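Local coordinates for RmpA (Streptococcus mutans, PDB 3BJV), which probably serves as the IIA component of an ascorbate-specific phosphotransferase system, passing on a phosphoryl group for ascorbate uptake across the cell membrane, at residues A[118-132]-A[143-155]. Sequence-based numbering, arbitrary orientation.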
loop_
_atom_site.group_PDB
_atom_site.type_symbol
_atom_site.label_atom_id
_atom_site.label_comp_id
_atom_site.label_asym_id
_atom_site.label_seq_id
_atom_site.Cartn_x
_atom_site.Cartn_y
_atom_site.Cartn_z
ATOM N N GLN A 118 0.499 8.505 -1.205
ATOM C CA GLN A 118 1.348 9.678 -1.443
ATOM C C GLN A 118 2.714 9.261 -1.904
ATOM O O GLN A 118 3.340 9.936 -2.718
ATOM C CB GLN A 118 1.505 10.500 -0.171
ATOM C CG GLN A 118 0.308 11.399 0.137
ATOM C CD GLN A 118 0.495 12.134 1.431
ATOM O OE1 GLN A 118 0.144 11.640 2.536
ATOM N NE2 GLN A 118 1.050 13.317 1.331
ATOM N N ILE A 119 3.178 8.136 -1.371
ATOM C CA ILE A 119 4.462 7.579 -1.743
ATOM C C ILE A 119 4.420 7.089 -3.201
ATOM O O ILE A 119 5.354 7.378 -3.976
ATOM C CB ILE A 119 4.900 6.495 -0.753
ATOM C CG1 ILE A 119 5.291 7.184 0.567
ATOM C CG2 ILE A 119 6.029 5.603 -1.342
ATOM C CD1 ILE A 119 5.280 6.270 1.822
ATOM N N ILE A 120 3.334 6.403 -3.571
ATOM C CA ILE A 120 3.247 5.894 -4.915
ATOM C C ILE A 120 3.073 6.998 -5.989
ATOM O O ILE A 120 3.726 6.930 -7.049
ATOM C CB ILE A 120 2.373 4.565 -5.097
ATOM C CG1 ILE A 120 0.900 4.763 -4.969
ATOM C CG2 ILE A 120 2.802 3.409 -4.117
ATOM C CD1 ILE A 120 0.292 3.443 -4.272
ATOM N N ALA A 121 2.309 8.046 -5.662
ATOM C CA ALA A 121 2.251 9.282 -6.493
ATOM C C ALA A 121 3.641 9.863 -6.832
ATOM O O ALA A 121 3.923 10.171 -7.977
ATOM C CB ALA A 121 1.389 10.362 -5.800
ATOM N N LEU A 122 4.489 10.028 -5.818
ATOM C CA LEU A 122 5.872 10.527 -6.011
ATOM C C LEU A 122 6.669 9.653 -6.993
ATOM O O LEU A 122 7.211 10.167 -8.001
ATOM C CB LEU A 122 6.577 10.625 -4.653
ATOM C CG LEU A 122 8.012 11.124 -4.643
ATOM C CD1 LEU A 122 8.086 12.556 -5.247
ATOM C CD2 LEU A 122 8.545 11.128 -3.165
ATOM N N PHE A 123 6.680 8.334 -6.731
ATOM C CA PHE A 123 7.455 7.400 -7.487
ATOM C C PHE A 123 6.891 7.065 -8.855
ATOM O O PHE A 123 7.600 6.549 -9.687
ATOM C CB PHE A 123 7.752 6.155 -6.662
ATOM C CG PHE A 123 8.772 6.399 -5.609
ATOM C CD1 PHE A 123 10.137 6.426 -5.937
ATOM C CD2 PHE A 123 8.386 6.641 -4.284
ATOM C CE1 PHE A 123 11.087 6.682 -4.956
ATOM C CE2 PHE A 123 9.333 6.897 -3.294
ATOM C CZ PHE A 123 10.694 6.921 -3.631
ATOM N N GLU A 124 5.637 7.390 -9.115
ATOM C CA GLU A 124 5.121 7.237 -10.486
ATOM C C GLU A 124 5.320 8.430 -11.438
ATOM O O GLU A 124 4.806 8.414 -12.558
ATOM C CB GLU A 124 3.655 6.835 -10.459
ATOM C CG GLU A 124 3.473 5.421 -9.872
ATOM C CD GLU A 124 2.055 4.950 -9.942
ATOM O OE1 GLU A 124 1.140 5.772 -10.257
ATOM O OE2 GLU A 124 1.866 3.749 -9.673
ATOM N N LEU A 125 5.992 9.487 -10.994
ATOM C CA LEU A 125 6.387 10.550 -11.912
ATOM C C LEU A 125 7.357 9.940 -12.921
ATOM O O LEU A 125 7.976 8.896 -12.635
ATOM C CB LEU A 125 7.088 11.650 -11.138
ATOM C CG LEU A 125 6.140 12.399 -10.237
ATOM C CD1 LEU A 125 6.906 13.400 -9.359
ATOM C CD2 LEU A 125 5.044 13.058 -11.068
ATOM N N ASP A 126 7.541 10.566 -14.073
ATOM C CA ASP A 126 8.511 9.990 -15.019
ATOM C C ASP A 126 9.937 10.062 -14.525
ATOM O O ASP A 126 10.338 11.051 -13.977
ATOM C CB ASP A 126 8.361 10.545 -16.453
ATOM C CG ASP A 126 7.834 9.446 -17.432
ATOM O OD1 ASP A 126 8.676 8.890 -18.208
ATOM O OD2 ASP A 126 6.594 9.092 -17.349
ATOM N N HIS A 127 10.680 8.982 -14.684
ATOM C CA HIS A 127 12.056 8.892 -14.268
ATOM C C HIS A 127 12.181 9.353 -12.821
ATOM O O HIS A 127 13.106 10.132 -12.512
ATOM C CB HIS A 127 12.932 9.817 -15.128
ATOM C CG HIS A 127 12.735 9.674 -16.607
ATOM N ND1 HIS A 127 12.994 8.500 -17.291
ATOM C CD2 HIS A 127 12.334 10.573 -17.537
ATOM C CE1 HIS A 127 12.752 8.683 -18.572
ATOM N NE2 HIS A 127 12.344 9.929 -18.748
ATOM N N SER A 128 11.262 8.916 -11.945
ATOM C CA SER A 128 11.226 9.432 -10.543
ATOM C C SER A 128 12.494 9.083 -9.768
ATOM O O SER A 128 13.020 9.921 -9.080
ATOM C CB SER A 128 9.985 8.976 -9.780
ATOM O OG SER A 128 9.967 7.555 -9.647
ATOM N N ILE A 129 13.000 7.868 -9.923
ATOM C CA ILE A 129 14.222 7.448 -9.274
ATOM C C ILE A 129 15.416 8.253 -9.767
ATOM O O ILE A 129 16.227 8.736 -8.960
ATOM C CB ILE A 129 14.478 5.912 -9.449
ATOM C CG1 ILE A 129 13.323 5.106 -8.865
ATOM C CG2 ILE A 129 15.783 5.470 -8.782
ATOM C CD1 ILE A 129 13.366 4.955 -7.349
ATOM N N GLU A 130 15.530 8.425 -11.078
ATOM C CA GLU A 130 16.648 9.156 -11.638
ATOM C C GLU A 130 16.592 10.643 -11.300
ATOM O O GLU A 130 17.601 11.297 -11.182
ATOM C CB GLU A 130 16.630 8.984 -13.152
ATOM C CG GLU A 130 17.445 9.976 -13.952
ATOM C CD GLU A 130 17.395 9.679 -15.480
ATOM O OE1 GLU A 130 17.836 8.557 -15.919
ATOM O OE2 GLU A 130 16.908 10.560 -16.228
ATOM N N ARG A 131 15.399 11.193 -11.198
ATOM C CA ARG A 131 15.267 12.583 -10.907
ATOM C C ARG A 131 15.539 12.805 -9.394
ATOM O O ARG A 131 16.311 13.699 -9.039
ATOM C CB ARG A 131 13.913 13.103 -11.378
ATOM C CG ARG A 131 13.745 13.099 -12.921
ATOM C CD ARG A 131 12.242 13.309 -13.377
ATOM N NE ARG A 131 11.756 14.577 -12.853
ATOM C CZ ARG A 131 10.492 14.888 -12.607
ATOM N NH1 ARG A 131 9.518 14.012 -12.837
ATOM N NH2 ARG A 131 10.219 16.098 -12.130
ATOM N N LEU A 132 14.987 11.955 -8.526
ATOM C CA LEU A 132 15.251 12.030 -7.061
ATOM C C LEU A 132 16.738 12.004 -6.689
ATOM O O LEU A 132 17.214 12.818 -5.881
ATOM C CB LEU A 132 14.485 10.919 -6.353
ATOM C CG LEU A 132 13.009 11.289 -6.122
ATOM C CD1 LEU A 132 12.287 10.131 -5.525
ATOM C CD2 LEU A 132 12.953 12.459 -5.189
ATOM N N ALA A 143 9.652 20.319 -4.991
ATOM C CA ALA A 143 9.030 20.621 -6.296
ATOM C C ALA A 143 8.452 19.334 -6.947
ATOM O O ALA A 143 7.293 19.334 -7.400
ATOM C CB ALA A 143 9.984 21.368 -7.231
ATOM N N MET A 144 9.207 18.240 -6.926
ATOM C CA MET A 144 8.650 16.926 -7.295
ATOM C C MET A 144 7.408 16.476 -6.525
ATOM O O MET A 144 6.482 15.931 -7.110
ATOM C CB MET A 144 9.703 15.836 -7.194
ATOM C CG MET A 144 10.734 15.934 -8.303
ATOM S SD MET A 144 11.976 14.625 -8.216
ATOM C CE MET A 144 11.035 13.133 -8.566
ATOM N N VAL A 145 7.377 16.712 -5.216
ATOM C CA VAL A 145 6.209 16.368 -4.428
ATOM C C VAL A 145 4.995 17.149 -4.915
ATOM O O VAL A 145 3.923 16.569 -5.066
ATOM C CB VAL A 145 6.430 16.567 -2.917
ATOM C CG1 VAL A 145 5.104 16.520 -2.163
ATOM C CG2 VAL A 145 7.430 15.524 -2.365
ATOM N N GLU A 146 5.168 18.450 -5.196
ATOM C CA GLU A 146 4.086 19.250 -5.778
ATOM C C GLU A 146 3.511 18.624 -7.063
ATOM O O GLU A 146 2.307 18.502 -7.234
ATOM C CB GLU A 146 4.584 20.677 -6.087
ATOM C CG GLU A 146 4.958 21.449 -4.855
ATOM C CD GLU A 146 3.763 21.570 -3.969
ATOM O OE1 GLU A 146 2.662 21.842 -4.545
ATOM O OE2 GLU A 146 3.906 21.348 -2.728
ATOM N N GLU A 147 4.405 18.256 -7.964
ATOM C CA GLU A 147 4.042 17.696 -9.243
ATOM C C GLU A 147 3.287 16.346 -9.122
ATOM O O GLU A 147 2.589 15.947 -10.041
ATOM C CB GLU A 147 5.342 17.559 -10.031
ATOM C CG GLU A 147 5.267 16.938 -11.411
ATOM C CD GLU A 147 6.657 16.550 -11.968
ATOM O OE1 GLU A 147 6.658 15.730 -12.926
ATOM O OE2 GLU A 147 7.723 17.052 -11.463
ATOM N N SER A 148 3.430 15.648 -8.001
ATOM C CA SER A 148 2.787 14.356 -7.771
ATOM C C SER A 148 1.322 14.532 -7.431
ATOM O O SER A 148 0.546 13.593 -7.485
ATOM C CB SER A 148 3.476 13.608 -6.629
ATOM O OG SER A 148 3.196 14.187 -5.342
ATOM N N LYS A 149 0.934 15.761 -7.105
ATOM C CA LYS A 149 -0.379 16.027 -6.511
ATOM C C LYS A 149 -1.578 15.847 -7.475
ATOM O O LYS A 149 -2.732 15.771 -7.039
ATOM C CB LYS A 149 -0.383 17.373 -5.753
ATOM C CG LYS A 149 0.498 17.357 -4.441
ATOM C CD LYS A 149 -0.108 18.233 -3.316
ATOM C CE LYS A 149 0.722 19.504 -2.925
ATOM N NZ LYS A 149 1.638 19.340 -1.673
ATOM N N SER A 150 -1.293 15.711 -8.773
ATOM C CA SER A 150 -2.350 15.460 -9.746
ATOM C C SER A 150 -2.571 13.946 -10.024
ATOM O O SER A 150 -3.344 13.551 -10.920
ATOM C CB SER A 150 -2.035 16.207 -11.037
ATOM O OG SER A 150 -1.072 15.473 -11.774
ATOM N N SER A 151 -1.877 13.106 -9.263
ATOM C CA SER A 151 -2.089 11.668 -9.253
ATOM C C SER A 151 -3.548 11.363 -8.870
ATOM O O SER A 151 -4.101 12.032 -8.015
ATOM C CB SER A 151 -1.133 11.060 -8.217
ATOM O OG SER A 151 -1.237 9.647 -8.108
ATOM N N PRO A 152 -4.162 10.323 -9.468
ATOM C CA PRO A 152 -5.502 9.849 -9.029
ATOM C C PRO A 152 -5.523 9.296 -7.596
ATOM O O PRO A 152 -6.545 9.377 -6.904
ATOM C CB PRO A 152 -5.814 8.722 -10.015
ATOM C CG PRO A 152 -4.908 8.985 -11.192
ATOM C CD PRO A 152 -3.645 9.509 -10.581
ATOM N N TYR A 153 -4.392 8.742 -7.157
ATOM C CA TYR A 153 -4.211 8.339 -5.771
ATOM C C TYR A 153 -4.443 9.483 -4.787
ATOM O O TYR A 153 -4.833 9.263 -3.619
ATOM C CB TYR A 153 -2.832 7.686 -5.579
ATOM C CG TYR A 153 -2.719 6.421 -6.386
ATOM C CD1 TYR A 153 -1.832 6.324 -7.458
ATOM C CD2 TYR A 153 -3.537 5.338 -6.109
ATOM C CE1 TYR A 153 -1.759 5.177 -8.224
ATOM C CE2 TYR A 153 -3.492 4.210 -6.855
ATOM C CZ TYR A 153 -2.591 4.116 -7.914
ATOM O OH TYR A 153 -2.544 2.931 -8.633
ATOM N N LEU A 154 -4.239 10.708 -5.255
ATOM C CA LEU A 154 -4.352 11.840 -4.314
ATOM C C LEU A 154 -5.746 12.525 -4.288
ATOM O O LEU A 154 -5.994 13.359 -3.428
ATOM C CB LEU A 154 -3.180 12.855 -4.484
ATOM C CG LEU A 154 -1.776 12.296 -4.231
ATOM C CD1 LEU A 154 -0.763 13.393 -4.085
ATOM C CD2 LEU A 154 -1.804 11.485 -2.974
ATOM N N GLU A 155 -6.643 12.165 -5.206
ATOM C CA GLU A 155 -7.947 12.826 -5.287
ATOM C C GLU A 155 -8.839 12.763 -4.073
ATOM O O GLU A 155 -9.561 13.723 -3.847
ATOM C CB GLU A 155 -8.743 12.360 -6.480
ATOM C CG GLU A 155 -8.236 12.934 -7.765
ATOM C CD GLU A 155 -8.953 12.351 -8.935
ATOM O OE1 GLU A 155 -10.203 12.341 -8.905
ATOM O OE2 GLU A 155 -8.273 11.869 -9.863
HETATM O O HOH W 1 2.756 12.697 -3.146
HETATM O O HOH W 2 0.285 8.477 -9.797
#
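R131 and E147 form a salt bridge between the last helices of this alpha/beta three-layer sandwich, a PTS EIIA type 2 domain. R131 NH2 donates to the syn lone pair of E147 OE2 at 2.8 Å, nearly straight at 170°. A weak bond runs from R131 NH1 to E147 OE1. The two flat groups are nearly coplanar. R131 NH1 also donates a hydrogen bond to D126 O at 3.3 Å, which ties the arginine to the turn between helices 108-123 and 128-133 and helps to fix its rotation.

Two waters add polar links. One donates to both Q118 O and S148 OG. The other joins E124 OE1 to S151 OG. The remaining carboxylate oxygen, E124 OE2, bonds Y153 OH of the second subunit, and the reciprocal bond places this edge of the contact at the dimer interface.

Beside the salt bridge, M144 enters as a knob among L122, S128, R131 and L132. Its chain bends at chi3 (67°), which brings M144 CE to 3.6 Å from L132 CG and over one face of the R131 guanidinium. L125 CD1 lies against M144 O, and L122 CD1 touches M144 CB and V145 CG2. L122 also packs on L101 and L82 of the sheet.

Further along, the chain after helix 138-147 continues alongside helix 108-123, antiparallel to it. A121 CB meets S151 CB at 3.6 Å and also L154 CG. I120 CG1 sits over a face of the Y153 ring in a CH-pi contact, 4.2 Å from the centroid and 18° off the ring normal.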